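Local coordinates for protein chloroplastic group IIB intron splicing facilitator CRS2, chloroplastic (Zea mays, PDB 1RYB) that facilitates the splicing of chloroplast group IIB introns in complex with CAF1 or CAF2 and lacks peptidyl-tRNA hydrolase activity despite belonging to that family, at residues Y30-E40 / F162-R172. Numbering follows the deposited sequence.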
loop_
_atom_site.group_PDB
_atom_site.type_symbol
_atom_site.label_atom_id
_atom_site.label_comp_id
_atom_site.label_asym_id
_atom_site.label_seq_id
_atom_site.Cartn_x
_atom_site.Cartn_y
_atom_site.Cartn_z
ATOM N N TYR A 30 0.487 16.417 -0.221
ATOM C CA TYR A 30 1.157 15.131 0.021
ATOM C C TYR A 30 1.491 14.405 -1.209
ATOM O O TYR A 30 2.213 13.410 -1.196
ATOM C CB TYR A 30 0.344 14.236 0.975
ATOM C CG TYR A 30 0.131 14.908 2.309
ATOM C CD1 TYR A 30 1.220 15.079 3.164
ATOM C CD2 TYR A 30 -1.124 15.370 2.707
ATOM C CE1 TYR A 30 1.048 15.606 4.432
ATOM C CE2 TYR A 30 -1.319 15.985 3.942
ATOM C CZ TYR A 30 -0.213 16.120 4.787
ATOM O OH TYR A 30 -0.357 16.706 6.028
ATOM N N TYR A 31 1.008 14.925 -2.268
ATOM C CA TYR A 31 1.203 14.269 -3.496
ATOM C C TYR A 31 2.664 14.139 -3.793
ATOM O O TYR A 31 3.369 15.094 -3.696
ATOM C CB TYR A 31 0.418 15.010 -4.635
ATOM C CG TYR A 31 0.550 14.334 -5.994
ATOM C CD1 TYR A 31 -0.347 13.347 -6.422
ATOM C CD2 TYR A 31 1.652 14.617 -6.798
ATOM C CE1 TYR A 31 -0.180 12.685 -7.647
ATOM C CE2 TYR A 31 1.850 13.953 -8.013
ATOM C CZ TYR A 31 0.937 12.986 -8.431
ATOM O OH TYR A 31 1.140 12.317 -9.635
ATOM N N GLY A 32 3.130 12.936 -4.142
ATOM C CA GLY A 32 4.509 12.747 -4.509
ATOM C C GLY A 32 5.471 12.562 -3.348
ATOM O O GLY A 32 6.644 12.278 -3.555
ATOM N N THR A 33 4.943 12.709 -2.122
ATOM C CA THR A 33 5.762 12.562 -0.929
ATOM C C THR A 33 6.074 11.106 -0.637
ATOM O O THR A 33 5.368 10.197 -1.072
ATOM C CB THR A 33 5.168 13.302 0.253
ATOM O OG1 THR A 33 3.967 12.702 0.642
ATOM C CG2 THR A 33 4.895 14.809 -0.081
ATOM N N ARG A 34 7.170 10.890 0.006
ATOM C CA ARG A 34 7.636 9.495 0.258
ATOM C C ARG A 34 6.596 8.649 0.996
ATOM O O ARG A 34 6.381 7.448 0.663
ATOM C CB ARG A 34 8.941 9.472 1.033
ATOM C CG ARG A 34 10.063 10.195 0.252
ATOM C CD ARG A 34 11.449 9.849 0.866
ATOM N NE ARG A 34 12.623 10.406 0.139
ATOM C CZ ARG A 34 13.046 11.689 0.271
ATOM N NH1 ARG A 34 12.401 12.545 1.077
ATOM N NH2 ARG A 34 14.112 12.109 -0.473
ATOM N N HIS A 35 6.007 9.241 2.015
ATOM C CA HIS A 35 4.983 8.529 2.795
ATOM C C HIS A 35 3.711 8.229 1.974
ATOM O O HIS A 35 2.843 7.504 2.453
ATOM C CB HIS A 35 4.598 9.415 4.003
ATOM C CG HIS A 35 4.342 8.721 5.344
ATOM N ND1 HIS A 35 4.894 7.529 5.662
ATOM C CD2 HIS A 35 3.639 9.156 6.410
ATOM C CE1 HIS A 35 4.519 7.222 6.885
ATOM N NE2 HIS A 35 3.729 8.185 7.349
ATOM N N ASN A 36 3.586 8.764 0.770
ATOM C CA ASN A 36 2.447 8.464 -0.103
ATOM C C ASN A 36 2.759 7.459 -1.183
ATOM O O ASN A 36 1.967 7.251 -2.064
ATOM C CB ASN A 36 1.971 9.739 -0.814
ATOM C CG ASN A 36 0.877 10.419 0.004
ATOM O OD1 ASN A 36 0.852 10.388 1.238
ATOM N ND2 ASN A 36 -0.128 10.936 -0.665
ATOM N N VAL A 37 3.958 6.835 -1.195
ATOM C CA VAL A 37 4.263 5.953 -2.281
ATOM C C VAL A 37 3.286 4.792 -2.387
ATOM O O VAL A 37 3.136 4.254 -3.452
ATOM C CB VAL A 37 5.752 5.513 -2.223
ATOM C CG1 VAL A 37 6.059 4.570 -1.053
ATOM C CG2 VAL A 37 6.307 4.966 -3.552
ATOM N N GLY A 38 2.695 4.360 -1.281
ATOM C CA GLY A 38 1.673 3.329 -1.410
ATOM C C GLY A 38 0.515 3.762 -2.284
ATOM O O GLY A 38 -0.100 2.967 -3.014
ATOM N N PHE A 39 0.167 5.007 -2.179
ATOM C CA PHE A 39 -0.874 5.582 -3.058
ATOM C C PHE A 39 -0.428 5.470 -4.548
ATOM O O PHE A 39 -1.186 5.093 -5.457
ATOM C CB PHE A 39 -1.039 7.090 -2.750
ATOM C CG PHE A 39 -2.062 7.436 -1.649
ATOM C CD1 PHE A 39 -2.582 6.472 -0.782
ATOM C CD2 PHE A 39 -2.522 8.752 -1.544
ATOM C CE1 PHE A 39 -3.524 6.858 0.177
ATOM C CE2 PHE A 39 -3.466 9.159 -0.598
ATOM C CZ PHE A 39 -3.953 8.194 0.280
ATOM N N GLU A 40 0.861 5.792 -4.816
ATOM C CA GLU A 40 1.347 5.687 -6.191
ATOM C C GLU A 40 1.202 4.295 -6.723
ATOM O O GLU A 40 0.878 4.066 -7.879
ATOM C CB GLU A 40 2.849 6.105 -6.266
ATOM C CG GLU A 40 3.063 7.641 -5.937
ATOM C CD GLU A 40 4.485 8.049 -6.277
ATOM O OE1 GLU A 40 5.215 8.625 -5.520
ATOM O OE2 GLU A 40 4.919 7.538 -7.380
ATOM N N PHE A 162 11.514 13.976 6.263
ATOM C CA PHE A 162 11.920 13.109 5.204
ATOM C C PHE A 162 10.705 12.404 4.612
ATOM O O PHE A 162 10.579 12.262 3.408
ATOM C CB PHE A 162 12.901 12.091 5.802
ATOM C CG PHE A 162 13.353 11.036 4.862
ATOM C CD1 PHE A 162 14.151 11.346 3.762
ATOM C CD2 PHE A 162 12.989 9.705 5.086
ATOM C CE1 PHE A 162 14.593 10.381 2.855
ATOM C CE2 PHE A 162 13.430 8.718 4.203
ATOM C CZ PHE A 162 14.222 9.063 3.096
ATOM N N LEU A 163 9.790 12.021 5.454
ATOM C CA LEU A 163 8.605 11.321 4.937
ATOM C C LEU A 163 7.759 12.181 4.127
ATOM O O LEU A 163 7.021 11.719 3.244
ATOM C CB LEU A 163 7.723 10.737 6.043
ATOM C CG LEU A 163 8.370 9.641 6.883
ATOM C CD1 LEU A 163 7.444 9.322 8.104
ATOM C CD2 LEU A 163 8.643 8.371 6.066
ATOM N N LEU A 164 7.771 13.443 4.505
ATOM C CA LEU A 164 6.857 14.350 3.957
ATOM C C LEU A 164 7.425 15.212 2.908
ATOM O O LEU A 164 6.812 16.209 2.544
ATOM C CB LEU A 164 6.187 15.220 5.056
ATOM C CG LEU A 164 5.434 14.432 6.095
ATOM C CD1 LEU A 164 4.740 15.433 7.022
ATOM C CD2 LEU A 164 4.379 13.492 5.465
ATOM N N GLN A 165 8.517 14.740 2.339
ATOM C CA GLN A 165 9.214 15.361 1.180
ATOM C C GLN A 165 9.147 14.489 -0.034
ATOM O O GLN A 165 8.826 13.327 0.033
ATOM C CB GLN A 165 10.674 15.627 1.498
ATOM C CG GLN A 165 10.772 17.047 2.136
ATOM C CD GLN A 165 10.635 18.122 1.055
ATOM O OE1 GLN A 165 10.725 19.338 1.338
ATOM N NE2 GLN A 165 10.422 17.672 -0.202
ATOM N N LYS A 166 9.365 15.076 -1.159
ATOM C CA LYS A 166 9.294 14.325 -2.409
ATOM C C LYS A 166 10.584 13.549 -2.636
ATOM O O LYS A 166 11.630 13.828 -2.055
ATOM C CB LYS A 166 9.058 15.335 -3.526
ATOM C CG LYS A 166 7.624 15.904 -3.427
ATOM C CD LYS A 166 7.048 16.460 -4.748
ATOM C CE LYS A 166 5.826 17.374 -4.561
ATOM N NZ LYS A 166 5.189 17.810 -5.824
ATOM N N PHE A 167 10.539 12.574 -3.510
ATOM C CA PHE A 167 11.700 11.828 -3.797
ATOM C C PHE A 167 12.626 12.702 -4.612
ATOM O O PHE A 167 12.146 13.485 -5.452
ATOM C CB PHE A 167 11.324 10.632 -4.680
ATOM C CG PHE A 167 10.579 9.533 -3.936
ATOM C CD1 PHE A 167 9.205 9.368 -4.109
ATOM C CD2 PHE A 167 11.249 8.702 -3.025
ATOM C CE1 PHE A 167 8.549 8.293 -3.478
ATOM C CE2 PHE A 167 10.606 7.645 -2.378
ATOM C CZ PHE A 167 9.217 7.528 -2.530
ATOM N N SER A 168 13.922 12.480 -4.445
ATOM C CA SER A 168 14.934 13.151 -5.281
ATOM C C SER A 168 14.818 12.696 -6.703
ATOM O O SER A 168 14.141 11.703 -7.015
ATOM C CB SER A 168 16.363 12.982 -4.789
ATOM O OG SER A 168 16.791 11.651 -4.971
ATOM N N SER A 169 15.491 13.398 -7.600
ATOM C CA SER A 169 15.425 13.015 -8.996
ATOM C C SER A 169 15.885 11.599 -9.183
ATOM O O SER A 169 15.321 10.806 -9.994
ATOM C CB SER A 169 16.397 13.886 -9.804
ATOM O OG SER A 169 15.906 15.184 -9.937
ATOM N N GLU A 170 16.967 11.278 -8.473
ATOM C CA GLU A 170 17.521 9.944 -8.653
ATOM C C GLU A 170 16.603 8.864 -8.055
ATOM O O GLU A 170 16.396 7.829 -8.652
ATOM C CB GLU A 170 18.956 9.830 -8.122
ATOM C CG GLU A 170 19.938 10.854 -8.780
ATOM C CD GLU A 170 19.741 12.272 -8.314
ATOM O OE1 GLU A 170 19.168 12.567 -7.284
ATOM O OE2 GLU A 170 20.230 13.157 -9.148
ATOM N N GLU A 171 16.021 9.186 -6.873
ATOM C CA GLU A 171 15.110 8.284 -6.136
ATOM C C GLU A 171 13.954 8.000 -6.951
ATOM O O GLU A 171 13.510 6.857 -7.060
ATOM C CB GLU A 171 14.683 8.905 -4.829
ATOM C CG GLU A 171 15.865 8.811 -3.854
ATOM C CD GLU A 171 15.700 9.738 -2.691
ATOM O OE1 GLU A 171 14.687 10.380 -2.508
ATOM O OE2 GLU A 171 16.707 9.688 -1.833
ATOM N N ARG A 172 13.513 9.021 -7.609
ATOM C CA ARG A 172 12.336 8.918 -8.465
ATOM C C ARG A 172 12.460 7.862 -9.566
ATOM O O ARG A 172 11.532 7.113 -9.871
ATOM C CB ARG A 172 11.966 10.312 -8.966
ATOM C CG ARG A 172 10.905 10.355 -10.040
ATOM C CD ARG A 172 9.779 9.382 -9.754
ATOM N NE ARG A 172 8.923 9.885 -8.700
ATOM C CZ ARG A 172 7.818 9.212 -8.161
ATOM N NH1 ARG A 172 7.398 8.031 -8.522
ATOM N NH2 ARG A 172 7.143 9.803 -7.197
HETATM O O HOH W 1 8.064 12.307 -5.728
#
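Arg34 threads its side chain between the rings of Phe162 and Phe167. With CG anti to the carbonyl carbon (chi1 -60°), Arg34 CG comes over a face of Phe167; the chain then runs extended to NE and brings CD over a face of Phe162, each carbon 3.9 Å from its ring centroid, a pair of CH-pi contacts. Beyond them the guanidinium lies almost flat on Phe162, planes 18° apart, with Phe162 CE1 3.3 Å from Arg34 CZ. Its rotation is fixed by two polar grips: Arg34 NH1 donates to Phe162 O on an in-plane lone pair (3.0 Å), and Arg34 NH2 meets the syn lone pair of Glu171 OE1 at 2.7 Å. That oxygen also accepts from Ser168 N, within the capping box that starts helix 169-192, so the salt bridge ties Arg34 to a helix N-terminus. Across the contact, Arg172 grips the Glu40 carboxylate end-on, Arg172 NH2 to Glu40 OE1 and Arg172 NH1 to Glu40 OE2, both 2.8 Å; a water links Arg172 NH2 to Gly32 O.

Beside Arg34, His35 N donates to Leu163 O (2.9 Å), and Leu163 CD1 sits over the centre of the imidazole, only 11° off the ring normal. His35 ND1 is hydrogen-bonded to Asp107, and the two match by similarity the proton acceptor and its stabilising aspartate: the contact thus flanks what corresponds to the His-Asp pair of the peptidyl-tRNA hydrolase active site, kept here in a splicing factor without that activity.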